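Local coordinates for protein WYL1 (PDB 6OAW) that probably acts as a WYL-domain accessory protein that modulates a Type VI-D CRISPR-Cas system, at residues Ile62-Lys74 / Ile84-Glu97. Sequence-based numbering, arbitrary orientation.
Sequences IFDSAYIASLKYK and IPLLNAFVEWQIEE
Phe90 lies flat against the helix that carries Phe63, Ala66 and Tyr67. Phe90 CB meets Ser70 OG at 3.5 Å, and CG lies near Ser70 CB. On one side of the ring CD2 and CE2 rest on Ala66 CB; on the other CD1 nears Tyr67 CA and CE1 touches Tyr67 CD1. The tip, Phe90 CZ, stands 3.6 Å from Phe63 CE2 in a T-shaped pair, the Phe90 edge on the Phe63 face with planes at 63°. One Phe90 face takes a CH-pi contact from Tyr67 CA, 4.0 Å from the ring centroid. Farther along, Ala69 CB packs on Ile84 CG2 and Leu86 CD2. With chi1 at -178°, Ser70 turns OG toward Trp93 N, accepting a hydrogen bond at 3.3 Å. The indole is held between Leu86 CB and, on the opposite face, Gln94 CG, its NE1 bonded to Leu87 O in the ring plane. Trp93 CB sits over one face of Tyr73, whose CE1 touches Leu86 CD1. Were Tyr73 an alanine, Trp93 CB would probably lose the ring face it packs on and Leu86 CD1 its aromatic neighbour. Phe164 adds a second edge-to-face partner to Phe90, while Glu153 accepts bonds from Val91 N and Glu92 N. Shape fit more than polar bonding thus probably positions the 84-91 loop, the single direct hydrogen bond tying the start of helix 92-96 to helix 55-71.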
# COMPACT_ATOMS: atom_id res chain seq x y z
N ILE B 62 -5.48 16.87 9.79
CA ILE B 62 -5.39 15.38 9.85
C ILE B 62 -5.90 14.96 11.23
O ILE B 62 -6.81 14.11 11.29
CB ILE B 62 -3.96 14.89 9.60
CG1 ILE B 62 -3.52 15.18 8.17
CG2 ILE B 62 -3.84 13.41 9.94
CD1 ILE B 62 -2.06 14.89 7.92
N PHE B 63 -5.34 15.55 12.29
CA PHE B 63 -5.73 15.27 13.68
C PHE B 63 -7.23 15.49 13.83
O PHE B 63 -7.86 14.57 14.33
CB PHE B 63 -4.93 16.09 14.69
CG PHE B 63 -5.26 15.71 16.10
CD1 PHE B 63 -6.38 16.24 16.71
CD2 PHE B 63 -4.51 14.75 16.75
CE1 PHE B 63 -6.74 15.81 17.98
CE2 PHE B 63 -4.85 14.34 18.03
CZ PHE B 63 -5.96 14.88 18.64
N ASP B 64 -7.79 16.61 13.36
CA ASP B 64 -9.20 16.99 13.60
C ASP B 64 -10.12 15.97 12.93
O ASP B 64 -11.10 15.48 13.58
CB ASP B 64 -9.52 18.41 13.11
CG ASP B 64 -8.97 19.50 14.00
OD1 ASP B 64 -8.52 19.18 15.12
OD2 ASP B 64 -8.97 20.67 13.58
N SER B 65 -9.82 15.62 11.68
CA SER B 65 -10.61 14.64 10.93
C SER B 65 -10.58 13.27 11.61
O SER B 65 -11.67 12.69 11.81
CB SER B 65 -10.12 14.59 9.52
OG SER B 65 -10.42 15.83 8.92
N ALA B 66 -9.40 12.75 11.91
CA ALA B 66 -9.24 11.40 12.48
C ALA B 66 -9.93 11.36 13.85
O ALA B 66 -10.58 10.35 14.15
CB ALA B 66 -7.77 11.06 12.60
N TYR B 67 -9.80 12.42 14.63
CA TYR B 67 -10.31 12.54 16.02
C TYR B 67 -11.84 12.51 16.01
O TYR B 67 -12.45 11.74 16.79
CB TYR B 67 -9.83 13.81 16.71
CG TYR B 67 -10.46 14.04 18.06
CD1 TYR B 67 -10.40 13.05 19.02
CD2 TYR B 67 -11.13 15.22 18.37
CE1 TYR B 67 -10.98 13.22 20.27
CE2 TYR B 67 -11.73 15.40 19.61
CZ TYR B 67 -11.64 14.40 20.57
OH TYR B 67 -12.21 14.52 21.80
N ILE B 68 -12.46 13.34 15.18
CA ILE B 68 -13.94 13.48 15.18
C ILE B 68 -14.58 12.14 14.74
O ILE B 68 -15.63 11.78 15.30
CB ILE B 68 -14.36 14.69 14.33
CG1 ILE B 68 -15.70 15.30 14.74
CG2 ILE B 68 -14.32 14.32 12.85
N ALA B 69 -13.97 11.40 13.80
CA ALA B 69 -14.50 10.08 13.38
C ALA B 69 -14.44 9.12 14.58
O ALA B 69 -15.42 8.35 14.81
CB ALA B 69 -13.76 9.53 12.20
N SER B 70 -13.35 9.16 15.35
CA SER B 70 -13.20 8.29 16.53
C SER B 70 -14.21 8.72 17.59
O SER B 70 -14.95 7.87 18.09
CB SER B 70 -11.79 8.30 17.03
OG SER B 70 -11.65 7.41 18.14
N LEU B 71 -14.27 10.00 17.91
CA LEU B 71 -15.11 10.54 19.02
C LEU B 71 -16.59 10.23 18.73
O LEU B 71 -17.32 9.95 19.67
CB LEU B 71 -14.88 12.05 19.15
CG LEU B 71 -15.75 12.76 20.19
CD1 LEU B 71 -15.32 12.35 21.60
CD2 LEU B 71 -15.71 14.27 20.02
N LYS B 72 -17.01 10.31 17.47
CA LYS B 72 -18.44 10.25 17.10
C LYS B 72 -18.78 8.86 16.53
O LYS B 72 -19.86 8.73 15.95
CB LYS B 72 -18.74 11.38 16.11
CG LYS B 72 -18.53 12.78 16.67
CD LYS B 72 -19.64 13.19 17.59
CE LYS B 72 -19.53 14.62 18.06
NZ LYS B 72 -20.36 14.86 19.27
N TYR B 73 -17.91 7.87 16.71
CA TYR B 73 -18.07 6.51 16.12
C TYR B 73 -19.43 5.91 16.48
O TYR B 73 -20.07 5.31 15.60
CB TYR B 73 -16.94 5.59 16.57
CG TYR B 73 -17.07 4.16 16.11
CD1 TYR B 73 -16.86 3.82 14.79
CD2 TYR B 73 -17.37 3.14 17.00
CE1 TYR B 73 -16.94 2.50 14.37
CE2 TYR B 73 -17.47 1.81 16.59
CZ TYR B 73 -17.23 1.50 15.27
OH TYR B 73 -17.30 0.21 14.84
N LYS B 74 -19.89 6.08 17.71
CA LYS B 74 -21.19 5.50 18.17
C LYS B 74 -22.19 6.65 18.44
O LYS B 74 -23.14 6.46 19.22
CB LYS B 74 -20.98 4.62 19.41
CG LYS B 74 -21.72 3.28 19.40
CD LYS B 74 -21.41 2.39 18.19
CE LYS B 74 -21.94 0.97 18.32
NZ LYS B 74 -21.32 0.05 17.33
N ILE B 84 -14.93 8.29 6.72
CA ILE B 84 -13.74 8.93 7.35
C ILE B 84 -12.94 7.82 8.05
O ILE B 84 -13.46 7.09 8.86
CB ILE B 84 -14.09 10.08 8.32
CG1 ILE B 84 -14.97 11.15 7.68
CG2 ILE B 84 -12.82 10.69 8.87
CD1 ILE B 84 -14.35 11.79 6.48
N PRO B 85 -11.66 7.59 7.67
CA PRO B 85 -10.89 6.49 8.26
C PRO B 85 -10.78 6.58 9.79
O PRO B 85 -10.67 7.68 10.31
CB PRO B 85 -9.51 6.60 7.60
CG PRO B 85 -9.77 7.34 6.31
CD PRO B 85 -10.93 8.28 6.58
N LEU B 86 -10.81 5.42 10.44
CA LEU B 86 -10.63 5.24 11.89
C LEU B 86 -9.19 4.77 12.11
O LEU B 86 -8.88 3.65 11.79
CB LEU B 86 -11.67 4.23 12.39
CG LEU B 86 -13.13 4.70 12.23
CD1 LEU B 86 -14.09 3.55 12.42
CD2 LEU B 86 -13.45 5.80 13.23
N LEU B 87 -8.32 5.67 12.55
CA LEU B 87 -6.89 5.38 12.77
C LEU B 87 -6.75 4.49 14.00
O LEU B 87 -7.42 4.78 15.00
CB LEU B 87 -6.11 6.67 13.02
CG LEU B 87 -5.89 7.59 11.85
CD1 LEU B 87 -4.93 8.70 12.26
CD2 LEU B 87 -5.34 6.80 10.67
N ASN B 88 -5.84 3.53 13.91
CA ASN B 88 -5.39 2.65 15.01
C ASN B 88 -4.86 3.50 16.17
O ASN B 88 -5.00 3.04 17.29
CB ASN B 88 -4.41 1.62 14.49
CG ASN B 88 -5.08 0.64 13.55
OD1 ASN B 88 -6.23 0.27 13.78
ND2 ASN B 88 -4.40 0.25 12.49
N ALA B 89 -4.34 4.71 15.94
CA ALA B 89 -3.79 5.59 17.00
C ALA B 89 -4.91 6.15 17.89
O ALA B 89 -4.61 6.48 19.06
CB ALA B 89 -2.98 6.71 16.43
N PHE B 90 -6.11 6.30 17.35
CA PHE B 90 -7.31 6.70 18.12
C PHE B 90 -7.95 5.43 18.71
O PHE B 90 -8.00 4.40 18.05
CB PHE B 90 -8.26 7.56 17.28
CG PHE B 90 -7.73 8.96 17.09
CD1 PHE B 90 -7.89 9.93 18.08
CD2 PHE B 90 -7.00 9.29 15.95
CE1 PHE B 90 -7.38 11.22 17.90
CE2 PHE B 90 -6.49 10.57 15.78
CZ PHE B 90 -6.69 11.53 16.74
N VAL B 91 -8.43 5.54 19.95
CA VAL B 91 -8.70 4.37 20.83
C VAL B 91 -10.19 4.34 21.18
O VAL B 91 -10.72 3.24 21.23
CB VAL B 91 -7.81 4.35 22.08
CG1 VAL B 91 -7.91 3.02 22.80
CG2 VAL B 91 -6.34 4.64 21.77
N GLU B 92 -10.84 5.48 21.39
CA GLU B 92 -12.30 5.56 21.69
C GLU B 92 -13.10 4.61 20.78
O GLU B 92 -13.87 3.79 21.29
CB GLU B 92 -12.78 6.99 21.56
CG GLU B 92 -14.28 7.15 21.76
CD GLU B 92 -14.69 7.58 23.13
OE1 GLU B 92 -15.15 6.70 23.92
OE2 GLU B 92 -14.56 8.80 23.40
N TRP B 93 -12.94 4.69 19.46
CA TRP B 93 -13.74 3.86 18.53
C TRP B 93 -13.45 2.38 18.81
O TRP B 93 -14.37 1.57 18.60
CB TRP B 93 -13.52 4.21 17.06
CG TRP B 93 -12.19 3.82 16.49
CD1 TRP B 93 -11.07 4.59 16.44
CD2 TRP B 93 -11.87 2.60 15.80
NE1 TRP B 93 -10.06 3.91 15.81
CE2 TRP B 93 -10.53 2.69 15.40
CE3 TRP B 93 -12.59 1.44 15.45
CZ2 TRP B 93 -9.88 1.67 14.69
CZ3 TRP B 93 -11.96 0.42 14.77
CH2 TRP B 93 -10.61 0.53 14.40
N GLN B 94 -12.22 2.05 19.19
CA GLN B 94 -11.80 0.64 19.35
C GLN B 94 -12.44 0.09 20.62
O GLN B 94 -12.79 -1.08 20.61
CB GLN B 94 -10.28 0.46 19.35
CG GLN B 94 -9.66 0.95 18.07
CD GLN B 94 -8.20 0.65 18.01
OE1 GLN B 94 -7.80 -0.51 17.98
NE2 GLN B 94 -7.39 1.70 17.90
N ILE B 95 -12.67 0.93 21.62
CA ILE B 95 -13.41 0.54 22.85
C ILE B 95 -14.89 0.39 22.50
O ILE B 95 -15.45 -0.64 22.84
CB ILE B 95 -13.19 1.54 24.00
CG1 ILE B 95 -11.70 1.64 24.33
CG2 ILE B 95 -14.04 1.20 25.21
CD1 ILE B 95 -11.03 0.32 24.69
N GLU B 96 -15.47 1.35 21.78
CA GLU B 96 -16.91 1.34 21.42
C GLU B 96 -17.25 0.19 20.45
O GLU B 96 -18.40 -0.24 20.45
CB GLU B 96 -17.31 2.72 20.92
CG GLU B 96 -17.40 3.70 22.08
CD GLU B 96 -17.49 5.16 21.72
OE1 GLU B 96 -17.33 5.49 20.52
OE2 GLU B 96 -17.70 5.96 22.65
N GLU B 97 -16.28 -0.30 19.69
CA GLU B 97 -16.46 -1.41 18.74
C GLU B 97 -16.66 -2.73 19.50
O GLU B 97 -17.20 -3.66 18.93
CB GLU B 97 -15.24 -1.50 17.83
CG GLU B 97 -15.33 -2.57 16.77
CD GLU B 97 -14.11 -2.62 15.86
OE1 GLU B 97 -12.99 -2.72 16.38
OE2 GLU B 97 -14.29 -2.56 14.64